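Local coordinates for protease VP4 (Blotched snakehead virus, PDB 2GEF), which cleaves peptide bonds as a birnavirus serine protease with a serine/lysine catalytic dyad, and probably processes the viral polyprotein from which it is derived, at residues Asp57-Pro61 / Asp62-Ser66; Gly186-Asp190 / Gly191-Thr195. All coordinates share one frame; numbering follows the deposited sequence.

Contact 1. Residues Asp57-Pro61 / Asp62-Ser66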
loop_
_atom_site.group_PDB
_atom_site.type_symbol
_atom_site.label_atom_id
_atom_site.label_comp_id
_atom_site.label_asym_id
_atom_site.label_seq_id
_atom_site.Cartn_x
_atom_site.Cartn_y
_atom_site.Cartn_z
ATOM N N ASP A 57 5.021 6.210 -16.368
ATOM C CA ASP A 57 5.976 7.319 -16.584
ATOM C C ASP A 57 6.615 7.808 -15.333
ATOM O O ASP A 57 7.479 8.644 -15.399
ATOM C CB ASP A 57 5.330 8.561 -17.187
ATOM C CG ASP A 57 4.086 9.022 -16.452
ATOM O OD1 ASP A 57 3.182 8.215 -16.316
ATOM O OD2 ASP A 57 4.020 10.193 -16.042
ATOM N N LEU A 58 6.071 7.364 -14.210
ATOM C CA LEU A 58 6.435 7.821 -12.876
ATOM C C LEU A 58 7.267 6.732 -12.137
ATOM O O LEU A 58 7.925 7.038 -11.108
ATOM C CB LEU A 58 5.216 8.162 -12.061
ATOM C CG LEU A 58 4.533 9.530 -12.217
ATOM C CD1 LEU A 58 3.320 9.534 -11.315
ATOM C CD2 LEU A 58 5.374 10.808 -12.055
HETATM N N MSE A 59 7.234 5.495 -12.678
HETATM C CA MSE A 59 8.050 4.370 -12.194
HETATM C C MSE A 59 9.479 4.480 -12.580
HETATM O O MSE A 59 9.766 4.980 -13.695
HETATM C CB MSE A 59 7.565 3.091 -12.838
HETATM C CG MSE A 59 6.089 2.773 -12.348
HETATM SE SE MSE A 59 5.269 1.279 -13.109
HETATM C CE MSE A 59 6.097 -0.041 -12.045
ATOM N N SER A 60 10.375 3.932 -11.753
ATOM C CA SER A 60 11.753 3.504 -12.242
ATOM C C SER A 60 11.653 2.581 -13.502
ATOM O O SER A 60 10.661 1.812 -13.594
ATOM C CB SER A 60 12.482 2.743 -11.103
ATOM O OG SER A 60 13.719 2.309 -11.560
ATOM N N PRO A 61 12.644 2.602 -14.442
ATOM C CA PRO A 61 12.594 1.588 -15.583
ATOM C C PRO A 61 12.715 0.088 -15.093
ATOM O O PRO A 61 12.162 -0.867 -15.658
ATOM C CB PRO A 61 13.801 1.986 -16.448
ATOM C CG PRO A 61 14.185 3.434 -16.027
ATOM C CD PRO A 61 13.762 3.583 -14.591
ATOM N N ASP A 62 13.403 -0.083 -13.959
ATOM C CA ASP A 62 13.811 -1.375 -13.443
ATOM C C ASP A 62 12.545 -2.079 -12.963
ATOM O O ASP A 62 12.615 -3.304 -12.795
ATOM C CB ASP A 62 14.692 -1.195 -12.198
ATOM C CG ASP A 62 16.133 -0.702 -12.522
ATOM O OD1 ASP A 62 16.644 -0.846 -13.656
ATOM O OD2 ASP A 62 16.745 -0.170 -11.579
ATOM N N VAL A 63 11.412 -1.361 -12.748
ATOM C CA VAL A 63 10.125 -2.025 -12.361
ATOM C C VAL A 63 8.926 -1.947 -13.322
ATOM O O VAL A 63 7.974 -2.741 -13.232
ATOM C CB VAL A 63 9.705 -1.607 -10.955
ATOM C CG1 VAL A 63 8.297 -1.903 -10.778
ATOM C CG2 VAL A 63 10.561 -2.399 -9.844
ATOM N N ARG A 64 9.003 -0.998 -14.243
ATOM C CA ARG A 64 8.011 -0.775 -15.321
ATOM C C ARG A 64 7.419 -1.967 -16.067
ATOM O O ARG A 64 6.283 -1.864 -16.380
ATOM C CB ARG A 64 8.460 0.280 -16.376
ATOM C CG ARG A 64 8.737 1.733 -15.897
ATOM C CD ARG A 64 8.422 2.917 -16.923
ATOM N NE ARG A 64 9.603 3.523 -17.523
ATOM C CZ ARG A 64 10.191 4.673 -17.189
ATOM N NH1 ARG A 64 11.227 5.036 -17.874
ATOM N NH2 ARG A 64 9.795 5.482 -16.226
ATOM N N ASP A 65 8.157 -3.024 -16.402
ATOM C CA ASP A 65 7.633 -4.213 -17.109
ATOM C C ASP A 65 6.966 -5.275 -16.228
ATOM O O ASP A 65 6.625 -6.354 -16.690
ATOM C CB ASP A 65 8.764 -5.061 -17.810
ATOM C CG ASP A 65 9.745 -4.260 -18.686
ATOM O OD1 ASP A 65 9.317 -3.476 -19.549
ATOM O OD2 ASP A 65 10.970 -4.480 -18.521
ATOM N N SER A 66 7.007 -5.088 -14.934
ATOM C CA SER A 66 6.491 -6.112 -14.003
ATOM C C SER A 66 4.980 -5.822 -13.812
ATOM O O SER A 66 4.609 -4.675 -13.790
ATOM C CB SER A 66 7.341 -6.029 -12.680
ATOM O OG SER A 66 7.205 -7.215 -11.910
#
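Ser-60 is the N-cap of a short, weakly bonded helix, its side chain capping the amide of Asp-62. The Ser-60 hydroxyl oxygen OG stands anti to the backbone N (chi1 178°), which swings it over the first turn, and it accepts a weak but fairly straight bond from the amide N of Asp-62, 3.4 Å away. The carbonyl of the same serine serves the turn as well: Ser-60 O takes weak bonds from Val-63 N at 3.4 Å and from Arg-64 N at 3.3 Å. Three long bonds thus converge on one residue, and the turn they hold is loose.

Arg-64 supplies most of the side-chain packing. Its chain bends at chi2 and chi3 and doubles back over the residues before the helix, running alongside Pro-61 and pointing the same way. CG of Pro-61 lies over one face of the guanidinium, 3.8 Å from Arg-64 NH1, while Pro-61 CA and Ser-60 C lie above the same plane, offset toward the rim. NH2 of Arg-64 comes within 2.6 Å of Met-59 O, approached obliquely, at an angle too poor for a hydrogen bond. Lower on the chain, Arg-64 CG rests 3.5 Å from CB of Met-59.

The side chain of selenomethionine Met-59 crosses that of Val-63 at about a right angle, though the modelled closeness of their ends is doubtful.

This surface turn follows strand 43-52 and leads into strand 67-69. Met-59 faces inward onto Thr-105 and Leu-107 of strand 104-109; Leu-58 touches Leu-107 too, and strand 22-27; Ser-60 and Pro-61 lean on Trp-126 of strand 120-126.

Contact 2. Residues Gly186-Asp190 / Gly191-Thr195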
loop_
_atom_site.group_PDB
_atom_site.type_symbol
_atom_site.label_atom_id
_atom_site.label_comp_id
_atom_site.label_asym_id
_atom_site.label_seq_id
_atom_site.Cartn_x
_atom_site.Cartn_y
_atom_site.Cartn_z
ATOM N N GLY A 186 -6.442 -1.872 8.838
ATOM C CA GLY A 186 -6.637 -3.152 8.142
ATOM C C GLY A 186 -6.575 -4.356 9.061
ATOM O O GLY A 186 -7.287 -4.349 10.069
HETATM N N MSE A 187 -5.867 -5.438 8.659
HETATM C CA MSE A 187 -5.847 -6.592 9.546
HETATM C C MSE A 187 -4.476 -7.251 9.434
HETATM O O MSE A 187 -4.012 -7.531 8.299
HETATM C CB MSE A 187 -6.884 -7.682 9.170
HETATM C CG MSE A 187 -8.300 -7.455 9.379
HETATM SE SE MSE A 187 -9.205 -9.143 8.991
HETATM C CE MSE A 187 -9.021 -9.849 10.837
ATOM N N THR A 188 -3.839 -7.463 10.604
ATOM C CA THR A 188 -2.548 -8.103 10.689
ATOM C C THR A 188 -2.565 -9.246 11.708
ATOM O O THR A 188 -3.423 -9.223 12.595
ATOM C CB THR A 188 -1.497 -7.172 10.956
ATOM O OG1 THR A 188 -1.686 -6.614 12.254
ATOM C CG2 THR A 188 -1.504 -6.099 9.942
ATOM N N GLN A 189 -1.729 -10.265 11.483
ATOM C CA GLN A 189 -1.547 -11.328 12.484
ATOM C C GLN A 189 -1.036 -10.833 13.853
ATOM O O GLN A 189 -1.447 -11.374 14.836
ATOM C CB GLN A 189 -0.748 -12.528 11.938
ATOM C CG GLN A 189 -1.435 -13.060 10.629
ATOM C CD GLN A 189 -0.587 -14.032 9.844
ATOM O OE1 GLN A 189 0.156 -14.792 10.409
ATOM N NE2 GLN A 189 -0.778 -14.073 8.545
ATOM N N ASP A 190 -0.217 -9.798 13.932
ATOM C CA ASP A 190 0.246 -9.367 15.253
ATOM C C ASP A 190 -0.532 -8.146 15.852
ATOM O O ASP A 190 -0.074 -7.519 16.769
ATOM C CB ASP A 190 1.794 -9.144 15.263
ATOM C CG ASP A 190 2.256 -8.037 14.221
ATOM O OD1 ASP A 190 1.338 -7.629 13.466
ATOM O OD2 ASP A 190 3.516 -7.674 14.054
ATOM N N GLY A 191 -1.711 -7.798 15.372
ATOM C CA GLY A 191 -2.408 -6.619 15.970
ATOM C C GLY A 191 -1.638 -5.305 15.749
ATOM O O GLY A 191 -1.782 -4.324 16.506
ATOM N N GLY A 192 -0.774 -5.248 14.722
ATOM C CA GLY A 192 0.017 -3.996 14.567
ATOM C C GLY A 192 -0.770 -2.798 14.044
ATOM O O GLY A 192 -0.306 -1.643 14.135
ATOM N N GLU A 193 -1.945 -3.041 13.506
ATOM C CA GLU A 193 -2.740 -1.916 12.902
ATOM C C GLU A 193 -3.264 -0.995 14.021
ATOM O O GLU A 193 -3.604 -1.490 15.072
ATOM C CB GLU A 193 -3.932 -2.385 11.922
ATOM C CG GLU A 193 -5.112 -3.026 12.686
ATOM C CD GLU A 193 -4.836 -4.518 13.142
ATOM O OE1 GLU A 193 -3.742 -5.072 12.788
ATOM O OE2 GLU A 193 -5.717 -5.158 13.817
ATOM N N ASP A 194 -3.373 0.313 13.772
ATOM C CA ASP A 194 -4.049 1.193 14.695
ATOM C C ASP A 194 -5.595 0.962 14.810
ATOM O O ASP A 194 -6.169 1.124 15.877
ATOM C CB ASP A 194 -3.678 2.642 14.246
ATOM C CG ASP A 194 -2.173 2.842 14.248
ATOM O OD1 ASP A 194 -1.605 2.825 15.332
ATOM O OD2 ASP A 194 -1.505 2.990 13.211
ATOM N N THR A 195 -6.225 0.615 13.689
ATOM C CA THR A 195 -7.635 0.322 13.577
ATOM C C THR A 195 -7.910 -0.869 12.764
ATOM O O THR A 195 -7.449 -0.930 11.677
ATOM C CB THR A 195 -8.266 1.428 12.806
ATOM O OG1 THR A 195 -7.858 2.624 13.458
ATOM C CG2 THR A 195 -9.847 1.350 12.769
#
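Thr-188 and Glu-193 are joined by a short hydrogen bond: hydroxyl OG1 of Thr-188 donates to OE1 of Glu-193 at 2.6 Å, meeting that oxygen nearly along its C-O bond. The same carboxylate oxygen takes a second, weak bond from Thr-188 N at 3.2 Å. With chi1 near 65°, the threonine places OG1 between its own N and carbonyl carbon, facing the returning chain, where it also accepts from Gly-192 N at 3.0 Å. The same amide also donates a weaker bond to Asp-190 OD1, 3.4 Å from Gly-192 N.

Residues 188 to 191 form a type I beta turn, whose last residue, Gly-191, has positive phi. At the loop's base, Gly-186 N donates almost straight to Thr-195 O (3.2 Å, 167°), part of the parallel pairing of strands 184-186 and 195-196. Glu-193 CG packs 3.7 Å from Gly-186 O, the glutamate sliding past Thr-188 in the opposite direction.

Asp-190 OD2 is held separately by Asn-171 N, and Thr-188 also touches Val-167. The Thr-188 side chain lies about 5 Å from that of the catalytic Lys-173. Because its hydroxyl proton is directed to Glu-193, the bonding fixes the rotation of this buried group beside the active site.

How the contacts relate
Following the chain from its N terminus, contact 1 comes first: it rounds the turn at 57-66 that carries the chain from strand 43-52 to strand 67-69, both in the six-stranded mixed sheet. The chain then passes the nucleophile Ser-136 and Lys-173 before contact 2 closes the 186-195 loop between the parallel strands 184-186 and 195-196 of the smaller sheet. The two are in series, neither nested nor crossed. The centres of contact 1 and contact 2 are about 30 Å apart, on opposite sides of the chain's centre. The nearest atoms of contact 1 and contact 2 are about 23 Å apart. Contact 1 lies away from the catalytic dyad, whereas contact 2 borders it.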